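Local coordinates for protein VP2 (Primate bocaparvovirus 1, PDB 7L0Y) that forms the icosahedral T=1 capsid of human bocavirus 1, a self-assembling shell of 60 copies of coat protein variants that share this chain's fold, at residues A[39-44]-A[70-75]; A[63-68]-A[172-177]. One frame throughout, in Å; residues are numbered along the deposited sequence.

Contact 1 (A[39-44]-A[70-75])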
ATOM      1  N   PHE A  39     -41.408  90.933  16.620  1.00 16.31           N
ATOM      2  CA  PHE A  39     -42.804  91.230  16.357  1.00 16.31           C
ATOM      3  C   PHE A  39     -43.560  91.306  17.673  1.00 16.31           C
ATOM      4  O   PHE A  39     -43.137  90.747  18.683  1.00 16.31           O
ATOM      5  CB  PHE A  39     -43.470  90.180  15.450  1.00 13.98           C
ATOM      6  CG  PHE A  39     -43.588  88.824  16.072  1.00 13.98           C
ATOM      7  CD1 PHE A  39     -44.660  88.513  16.882  1.00 13.98           C
ATOM      8  CD2 PHE A  39     -42.648  87.857  15.835  1.00 13.98           C
ATOM      9  CE1 PHE A  39     -44.764  87.292  17.454  1.00 13.98           C
ATOM     10  CE2 PHE A  39     -42.765  86.625  16.396  1.00 13.98           C
ATOM     11  CZ  PHE A  39     -43.816  86.343  17.205  1.00 13.98           C
ATOM     12  N   ILE A  40     -44.672  92.022  17.653  1.00 19.53           N
ATOM     13  CA  ILE A  40     -45.581  92.101  18.785  1.00 19.53           C
ATOM     14  C   ILE A  40     -46.984  91.810  18.282  1.00 19.53           C
ATOM     15  O   ILE A  40     -47.413  92.365  17.266  1.00 19.53           O
ATOM     16  CB  ILE A  40     -45.517  93.472  19.480  1.00 21.15           C
ATOM     17  CG1 ILE A  40     -46.412  93.476  20.712  1.00 21.15           C
ATOM     18  CG2 ILE A  40     -45.885  94.599  18.531  1.00 21.15           C
ATOM     19  CD1 ILE A  40     -46.255  94.680  21.558  1.00 21.15           C
ATOM     20  N   THR A  41     -47.695  90.940  18.984  1.00 24.10           N
ATOM     21  CA  THR A  41     -49.072  90.618  18.651  1.00 24.10           C
ATOM     22  C   THR A  41     -49.938  90.794  19.887  1.00 24.10           C
ATOM     23  O   THR A  41     -49.523  90.465  20.999  1.00 24.10           O
ATOM     24  CB  THR A  41     -49.192  89.196  18.075  1.00 25.49           C
ATOM     25  OG1 THR A  41     -50.532  88.962  17.633  1.00 25.49           O
ATOM     26  CG2 THR A  41     -48.814  88.139  19.085  1.00 25.49           C
ATOM     27  N   THR A  42     -51.132  91.325  19.687  1.00 27.39           N
ATOM     28  CA  THR A  42     -52.061  91.638  20.757  1.00 27.39           C
ATOM     29  C   THR A  42     -53.404  90.992  20.461  1.00 27.39           C
ATOM     30  O   THR A  42     -53.656  90.507  19.360  1.00 27.39           O
ATOM     31  CB  THR A  42     -52.223  93.153  20.922  1.00 30.54           C
ATOM     32  OG1 THR A  42     -52.725  93.720  19.708  1.00 30.54           O
ATOM     33  CG2 THR A  42     -50.892  93.793  21.238  1.00 30.54           C
ATOM     34  N   ILE A  43     -54.263  90.976  21.478  1.00 29.83           N
ATOM     35  CA  ILE A  43     -55.601  90.424  21.331  1.00 29.83           C
ATOM     36  C   ILE A  43     -56.400  91.264  20.345  1.00 29.83           C
ATOM     37  O   ILE A  43     -56.322  92.499  20.344  1.00 29.83           O
ATOM     38  CB  ILE A  43     -56.281  90.347  22.707  1.00 30.90           C
ATOM     39  CG1 ILE A  43     -55.525  89.365  23.599  1.00 30.90           C
ATOM     40  CG2 ILE A  43     -57.734  89.930  22.579  1.00 30.90           C
ATOM     41  CD1 ILE A  43     -55.898  89.437  25.047  1.00 30.90           C
ATOM     42  N   GLN A  44     -57.171  90.595  19.493  1.00 27.53           N
ATOM     43  CA  GLN A  44     -57.967  91.245  18.467  1.00 27.53           C
ATOM     44  C   GLN A  44     -59.441  90.937  18.681  1.00 27.53           C
ATOM     45  O   GLN A  44     -59.802  89.805  19.008  1.00 27.53           O
ATOM     46  CB  GLN A  44     -57.549  90.789  17.073  1.00 26.01           C
ATOM     47  CG  GLN A  44     -56.108  91.039  16.717  1.00 26.01           C
ATOM     48  CD  GLN A  44     -55.699  92.486  16.872  1.00 26.01           C
ATOM     49  OE1 GLN A  44     -54.920  92.823  17.754  1.00 26.01           O
ATOM     50  NE2 GLN A  44     -56.264  93.355  16.054  1.00 26.01           N
ATOM     51  N   PRO A  70     -60.258  87.156  15.602  1.00 21.23           N
ATOM     52  CA  PRO A  70     -59.281  87.363  16.677  1.00 21.23           C
ATOM     53  C   PRO A  70     -57.837  87.204  16.237  1.00 21.23           C
ATOM     54  O   PRO A  70     -56.938  87.540  17.009  1.00 21.23           O
ATOM     55  CB  PRO A  70     -59.675  86.300  17.705  1.00 20.73           C
ATOM     56  CG  PRO A  70     -60.357  85.262  16.912  1.00 20.73           C
ATOM     57  CD  PRO A  70     -61.100  85.978  15.849  1.00 20.73           C
ATOM     58  N   TRP A  71     -57.590  86.672  15.052  1.00 18.63           N
ATOM     59  CA  TRP A  71     -56.272  86.322  14.553  1.00 18.63           C
ATOM     60  C   TRP A  71     -55.516  87.516  13.972  1.00 18.63           C
ATOM     61  O   TRP A  71     -56.091  88.508  13.530  1.00 18.63           O
ATOM     62  CB  TRP A  71     -56.407  85.248  13.489  1.00 14.35           C
ATOM     63  CG  TRP A  71     -56.844  83.953  14.030  1.00 14.35           C
ATOM     64  CD1 TRP A  71     -58.119  83.543  14.230  1.00 14.35           C
ATOM     65  CD2 TRP A  71     -56.009  82.867  14.400  1.00 14.35           C
ATOM     66  NE1 TRP A  71     -58.133  82.279  14.732  1.00 14.35           N
ATOM     67  CE2 TRP A  71     -56.846  81.832  14.835  1.00 14.35           C
ATOM     68  CE3 TRP A  71     -54.634  82.669  14.410  1.00 14.35           C
ATOM     69  CZ2 TRP A  71     -56.355  80.621  15.275  1.00 14.35           C
ATOM     70  CZ3 TRP A  71     -54.150  81.473  14.853  1.00 14.35           C
ATOM     71  CH2 TRP A  71     -55.002  80.464  15.285  1.00 14.35           C
ATOM     72  N   THR A  72     -54.194  87.384  13.969  1.00 17.34           N
ATOM     73  CA  THR A  72     -53.285  88.251  13.240  1.00 17.34           C
ATOM     74  C   THR A  72     -52.409  87.377  12.359  1.00 17.34           C
ATOM     75  O   THR A  72     -52.386  86.157  12.497  1.00 17.34           O
ATOM     76  CB  THR A  72     -52.399  89.101  14.162  1.00 19.01           C
ATOM     77  OG1 THR A  72     -51.666  88.255  15.050  1.00 19.01           O
ATOM     78  CG2 THR A  72     -53.214  90.071  14.965  1.00 19.01           C
ATOM     79  N   TYR A  73     -51.698  88.004  11.434  1.00 18.37           N
ATOM     80  CA  TYR A  73     -50.957  87.245  10.443  1.00 18.37           C
ATOM     81  C   TYR A  73     -49.658  87.950  10.094  1.00 18.37           C
ATOM     82  O   TYR A  73     -49.503  89.152  10.291  1.00 18.37           O
ATOM     83  CB  TYR A  73     -51.801  87.027   9.184  1.00 21.80           C
ATOM     84  CG  TYR A  73     -52.155  88.303   8.479  1.00 21.80           C
ATOM     85  CD1 TYR A  73     -51.381  88.776   7.435  1.00 21.80           C
ATOM     86  CD2 TYR A  73     -53.246  89.052   8.876  1.00 21.80           C
ATOM     87  CE1 TYR A  73     -51.692  89.933   6.804  1.00 21.80           C
ATOM     88  CE2 TYR A  73     -53.561  90.214   8.250  1.00 21.80           C
ATOM     89  CZ  TYR A  73     -52.785  90.654   7.216  1.00 21.80           C
ATOM     90  OH  TYR A  73     -53.105  91.824   6.580  1.00 21.80           O
ATOM     91  N   PHE A  74     -48.726  87.165   9.568  1.00 18.48           N
ATOM     92  CA  PHE A  74     -47.465  87.648   9.029  1.00 18.48           C
ATOM     93  C   PHE A  74     -47.592  87.875   7.532  1.00 18.48           C
ATOM     94  O   PHE A  74     -48.104  87.021   6.807  1.00 18.48           O
ATOM     95  CB  PHE A  74     -46.337  86.654   9.302  1.00 15.57           C
ATOM     96  CG  PHE A  74     -45.993  86.514  10.742  1.00 15.57           C
ATOM     97  CD1 PHE A  74     -45.085  87.359  11.328  1.00 15.57           C
ATOM     98  CD2 PHE A  74     -46.579  85.541  11.517  1.00 15.57           C
ATOM     99  CE1 PHE A  74     -44.781  87.255  12.659  1.00 15.57           C
ATOM    100  CE2 PHE A  74     -46.262  85.424  12.848  1.00 15.57           C
ATOM    101  CZ  PHE A  74     -45.359  86.279  13.418  1.00 15.57           C
ATOM    102  N   ASN A  75     -47.123  89.029   7.076  1.00 21.62           N
ATOM    103  CA  ASN A  75     -47.084  89.360   5.658  1.00 21.62           C
ATOM    104  C   ASN A  75     -45.646  89.632   5.245  1.00 21.62           C
ATOM    105  O   ASN A  75     -45.062  90.646   5.637  1.00 21.62           O
ATOM    106  CB  ASN A  75     -47.968  90.560   5.354  1.00 25.81           C
ATOM    107  CG  ASN A  75     -48.063  90.839   3.886  1.00 25.81           C
ATOM    108  OD1 ASN A  75     -47.921  89.940   3.065  1.00 25.81           O
ATOM    109  ND2 ASN A  75     -48.304  92.087   3.539  1.00 25.81           N
TER
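Phe-39 and Thr-41 face Phe-74 and Thr-72 across the interior of the jelly-roll barrel of the parvovirus coat protein, and Gln-44 meets Pro-70 at its end. Strand 30-42 pairs with 446-462, as in the BIDG sheet of this fold, and strand 71-74 with 424-429, as in the CHEF sheet. Strands 39-42 and 71-74 run nearly antiparallel, at 161°. At 8.1 Å their axes are too far apart for backbone pairing, and side chains fill the gap.

The aromatic part is a T-shaped stack, with ring planes at 90° and the centroids of Phe-39 and Phe-74 5.1 Å apart. Phe-74 offers its edge: its CZ stands over the centre of the Phe-39 ring, 3.8 Å above the plane, and its CE1 lies 3.9 Å from Phe-39 CD2. Phenylalanine suits both positions, since a flat apolar ring spans the gap and can present either face or rim. Val-452 touches both rings, and Trp-162 forms a further edge-to-face pair with Phe-74.

The polar part is a short relay. Thr-41 OG1 donates to Thr-72 OG1 at 2.9 Å, and Thr-72 OG1 is in turn bonded to the backbone O of Ile-427 on the neighbouring strand. Threonine fits here because it is small, yet its hydroxyl can both give and receive a bond. In Thr-72, OG1 lies between the backbone N and the carbonyl carbon (chi1 57°), and CG2 stands anti to the carbonyl carbon.

That methyl meets the methylene CG of Gln-44 at 3.5 Å. Beside it, where one chain has run past 39-42 and the other turns a corner at Pro-70 into 71-74, Gln-44 CB rests 3.3 Å from Pro-70 O, while the CA-H of Pro-70 points back at Gln-44 O, with CA and O 3.4 Å apart.

Contact 2 (A[63-68]-A[172-177])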
ATOM      1  N   SER A  63     -70.349 100.013  -0.189  1.00 65.52           N
ATOM      2  CA  SER A  63     -70.942  98.997   0.669  1.00 65.52           C
ATOM      3  C   SER A  63     -69.972  97.830   0.812  1.00 65.52           C
ATOM      4  O   SER A  63     -69.779  97.057  -0.132  1.00 65.52           O
ATOM      5  CB  SER A  63     -72.278  98.515   0.105  1.00 66.61           C
ATOM      6  OG  SER A  63     -72.890  97.582   0.974  1.00 66.61           O
ATOM      7  N   GLN A  64     -69.379  97.700   1.994  1.00 55.80           N
ATOM      8  CA  GLN A  64     -68.521  96.571   2.302  1.00 55.80           C
ATOM      9  C   GLN A  64     -69.128  95.778   3.440  1.00 55.80           C
ATOM     10  O   GLN A  64     -69.842  96.308   4.292  1.00 55.80           O
ATOM     11  CB  GLN A  64     -67.097  96.992   2.686  1.00 56.40           C
ATOM     12  CG  GLN A  64     -66.255  97.493   1.541  1.00 56.40           C
ATOM     13  CD  GLN A  64     -66.009  96.421   0.514  1.00 56.40           C
ATOM     14  OE1 GLN A  64     -65.823  95.266   0.863  1.00 56.40           O
ATOM     15  NE2 GLN A  64     -66.011  96.794  -0.758  1.00 56.40           N
ATOM     16  N   ARG A  65     -68.831  94.491   3.433  1.00 47.72           N
ATOM     17  CA  ARG A  65     -69.185  93.612   4.528  1.00 47.72           C
ATOM     18  C   ARG A  65     -67.950  92.800   4.852  1.00 47.72           C
ATOM     19  O   ARG A  65     -67.412  92.116   3.979  1.00 47.72           O
ATOM     20  CB  ARG A  65     -70.337  92.691   4.158  1.00 50.58           C
ATOM     21  CG  ARG A  65     -70.908  91.922   5.312  1.00 50.58           C
ATOM     22  CD  ARG A  65     -71.894  90.939   4.773  1.00 50.58           C
ATOM     23  NE  ARG A  65     -72.582  90.200   5.816  1.00 50.58           N
ATOM     24  CZ  ARG A  65     -73.772  90.540   6.275  1.00 50.58           C
ATOM     25  NH1 ARG A  65     -74.388  91.574   5.731  1.00 50.58           N
ATOM     26  NH2 ARG A  65     -74.351  89.829   7.232  1.00 50.58           N
ATOM     27  N   CYS A  66     -67.484  92.891   6.083  1.00 38.99           N
ATOM     28  CA  CYS A  66     -66.282  92.178   6.461  1.00 38.99           C
ATOM     29  C   CYS A  66     -66.539  91.426   7.747  1.00 38.99           C
ATOM     30  O   CYS A  66     -67.300  91.866   8.603  1.00 38.99           O
ATOM     31  CB  CYS A  66     -65.093  93.115   6.657  1.00 44.84           C
ATOM     32  SG  CYS A  66     -65.399  94.431   7.851  1.00 44.84           S
ATOM     33  N   VAL A  67     -65.892  90.285   7.866  1.00 32.27           N
ATOM     34  CA  VAL A  67     -65.787  89.574   9.123  1.00 32.27           C
ATOM     35  C   VAL A  67     -64.361  89.707   9.623  1.00 32.27           C
ATOM     36  O   VAL A  67     -63.405  89.380   8.912  1.00 32.27           O
ATOM     37  CB  VAL A  67     -66.234  88.115   8.975  1.00 31.81           C
ATOM     38  CG1 VAL A  67     -65.797  87.621   7.679  1.00 31.81           C
ATOM     39  CG2 VAL A  67     -65.609  87.259  10.063  1.00 31.81           C
ATOM     40  N   THR A  68     -64.224  90.226  10.832  1.00 27.02           N
ATOM     41  CA  THR A  68     -62.941  90.391  11.486  1.00 27.02           C
ATOM     42  C   THR A  68     -62.737  89.264  12.483  1.00 27.02           C
ATOM     43  O   THR A  68     -63.687  88.778  13.095  1.00 27.02           O
ATOM     44  CB  THR A  68     -62.855  91.748  12.182  1.00 29.75           C
ATOM     45  OG1 THR A  68     -63.955  91.889  13.084  1.00 29.75           O
ATOM     46  CG2 THR A  68     -62.899  92.864  11.172  1.00 29.75           C
ATOM     47  N   ILE A 172     -68.938  88.341   1.380  1.00 47.31           N
ATOM     48  CA  ILE A 172     -69.888  88.476   0.290  1.00 47.31           C
ATOM     49  C   ILE A 172     -69.714  89.857  -0.308  1.00 47.31           C
ATOM     50  O   ILE A 172     -69.221  90.774   0.349  1.00 47.31           O
ATOM     51  CB  ILE A 172     -71.337  88.262   0.777  1.00 47.54           C
ATOM     52  CG1 ILE A 172     -72.295  88.097  -0.395  1.00 47.54           C
ATOM     53  CG2 ILE A 172     -71.785  89.441   1.592  1.00 47.54           C
ATOM     54  CD1 ILE A 172     -73.650  87.627   0.014  1.00 47.54           C
ATOM     55  N   GLU A 173     -70.123  90.010  -1.559  1.00 57.07           N
ATOM     56  CA  GLU A 173     -70.166  91.334  -2.159  1.00 57.07           C
ATOM     57  C   GLU A 173     -71.427  92.022  -1.662  1.00 57.07           C
ATOM     58  O   GLU A 173     -72.541  91.574  -1.943  1.00 57.07           O
ATOM     59  CB  GLU A 173     -70.138  91.219  -3.679  1.00 60.91           C
ATOM     60  CG  GLU A 173     -69.941  92.529  -4.408  1.00 60.91           C
ATOM     61  CD  GLU A 173     -69.788  92.330  -5.904  1.00 60.91           C
ATOM     62  OE1 GLU A 173     -69.914  91.176  -6.362  1.00 60.91           O
ATOM     63  OE2 GLU A 173     -69.533  93.319  -6.623  1.00 60.91           O
ATOM     64  N   ASN A 174     -71.255  93.118  -0.926  1.00 64.51           N
ATOM     65  CA  ASN A 174     -72.327  93.594  -0.058  1.00 64.51           C
ATOM     66  C   ASN A 174     -73.422  94.282  -0.855  1.00 64.51           C
ATOM     67  O   ASN A 174     -74.600  94.202  -0.497  1.00 64.51           O
ATOM     68  CB  ASN A 174     -71.764  94.537   1.002  1.00 63.88           C
ATOM     69  CG  ASN A 174     -72.743  94.798   2.127  1.00 63.88           C
ATOM     70  OD1 ASN A 174     -73.539  93.935   2.487  1.00 63.88           O
ATOM     71  ND2 ASN A 174     -72.690  95.999   2.685  1.00 63.88           N
ATOM     72  N   GLU A 175     -73.055  94.974  -1.931  1.00 69.85           N
ATOM     73  CA  GLU A 175     -74.062  95.645  -2.742  1.00 69.85           C
ATOM     74  C   GLU A 175     -75.008  94.638  -3.379  1.00 69.85           C
ATOM     75  O   GLU A 175     -76.170  94.953  -3.659  1.00 69.85           O
ATOM     76  CB  GLU A 175     -73.381  96.499  -3.809  1.00 75.28           C
ATOM     77  CG  GLU A 175     -74.315  97.364  -4.627  1.00 75.28           C
ATOM     78  CD  GLU A 175     -74.944  98.487  -3.830  1.00 75.28           C
ATOM     79  OE1 GLU A 175     -74.449  98.787  -2.725  1.00 75.28           O
ATOM     80  OE2 GLU A 175     -75.939  99.071  -4.309  1.00 75.28           O
ATOM     81  N   LEU A 176     -74.531  93.414  -3.607  1.00 69.84           N
ATOM     82  CA  LEU A 176     -75.391  92.386  -4.180  1.00 69.84           C
ATOM     83  C   LEU A 176     -76.452  91.934  -3.190  1.00 69.84           C
ATOM     84  O   LEU A 176     -77.469  91.352  -3.585  1.00 69.84           O
ATOM     85  CB  LEU A 176     -74.562  91.199  -4.657  1.00 66.56           C
ATOM     86  CG  LEU A 176     -74.079  91.309  -6.099  1.00 66.56           C
ATOM     87  CD1 LEU A 176     -75.269  91.628  -6.965  1.00 66.56           C
ATOM     88  CD2 LEU A 176     -73.051  92.384  -6.249  1.00 66.56           C
ATOM     89  N   ALA A 177     -76.236  92.176  -1.905  1.00 69.25           N
ATOM     90  CA  ALA A 177     -77.310  92.034  -0.926  1.00 69.25           C
ATOM     91  C   ALA A 177     -77.663  93.399  -0.341  1.00 69.25           C
ATOM     92  O   ALA A 177     -76.981  93.944   0.523  1.00 69.25           O
ATOM     93  CB  ALA A 177     -76.906  91.047   0.161  1.00 66.09           C
TER
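Arg-65 and Ser-63 meet Ile-172, Asn-174 and Glu-175 where two connections of the jelly roll pack together. Residues 63-68 belong to the link between the strands corresponding to B and C, and 172-177 to the long excursion between E and F. The second segment curls into one short turn, closed by a bond from Ala-177 N to Asn-174 O at 3.0 Å.

Arg-65 carries the apolar part of the contact. Chi1 of -170° sets CG anti to the backbone N, and the extended chain beyond carries CD to Ile-172, just ahead of the turn. There CD touches the branch methyl CG2 of Ile-172 at 3.5 Å, the two side chains meeting obliquely. Ile-172 also packs on Leu-193 and Leu-194 of helix 189-195, a setting that favours a branched aliphatic residue. A long arginine suits its place because its stem can line this apolar patch while its head reaches beyond it: NH2 makes a weak hydrogen bond to Tyr-487 O of another subunit.

The Asn-174 side chain crosses that of Arg-65 at about a right angle. Its CG, anti to the backbone N (chi1 -166°), lies 3.8 Å from Arg-65 CB. OD1 approaches the guanidinium from the edge, near that plane, but stays 4.1 Å from NH1, and the amide and guanidinium planes are 58° apart: this is contact rather than pairing. The approach of Ser-63 OG to ND2 is doubtful as modelled. Serine's short side chain lets its backbone come close, with Asn-174 CB 3.4 Å from Ser-63 O.

Glu-175 is partly exposed, which suits a charged residue whose carboxylate can lie at the margin of the contact. Its chain is bent at chi2, and OE1 lies 3.6 Å from Ser-63 CB.

Both contacts are buried, but at different levels of the fold. Contact 1 lies mostly inside the barrel, with a partly exposed end at Gln-44, and joins two of its strands; contact 2, about 23 Å away between centres, joins two of the elaborate connections outside it. The chain ties them together, because strands 65-69 and 71-74 follow one another around a corner, and both pair with strand 161-169, which leads into the loop holding 172-177. Chemistry follows place: crossed aromatic rings and a hydroxyl relay between strands in contact 1, against arginine methylenes, an amide and a carboxylate packed without a defined bond across the segments in contact 2. Neighbouring subunits lie against both.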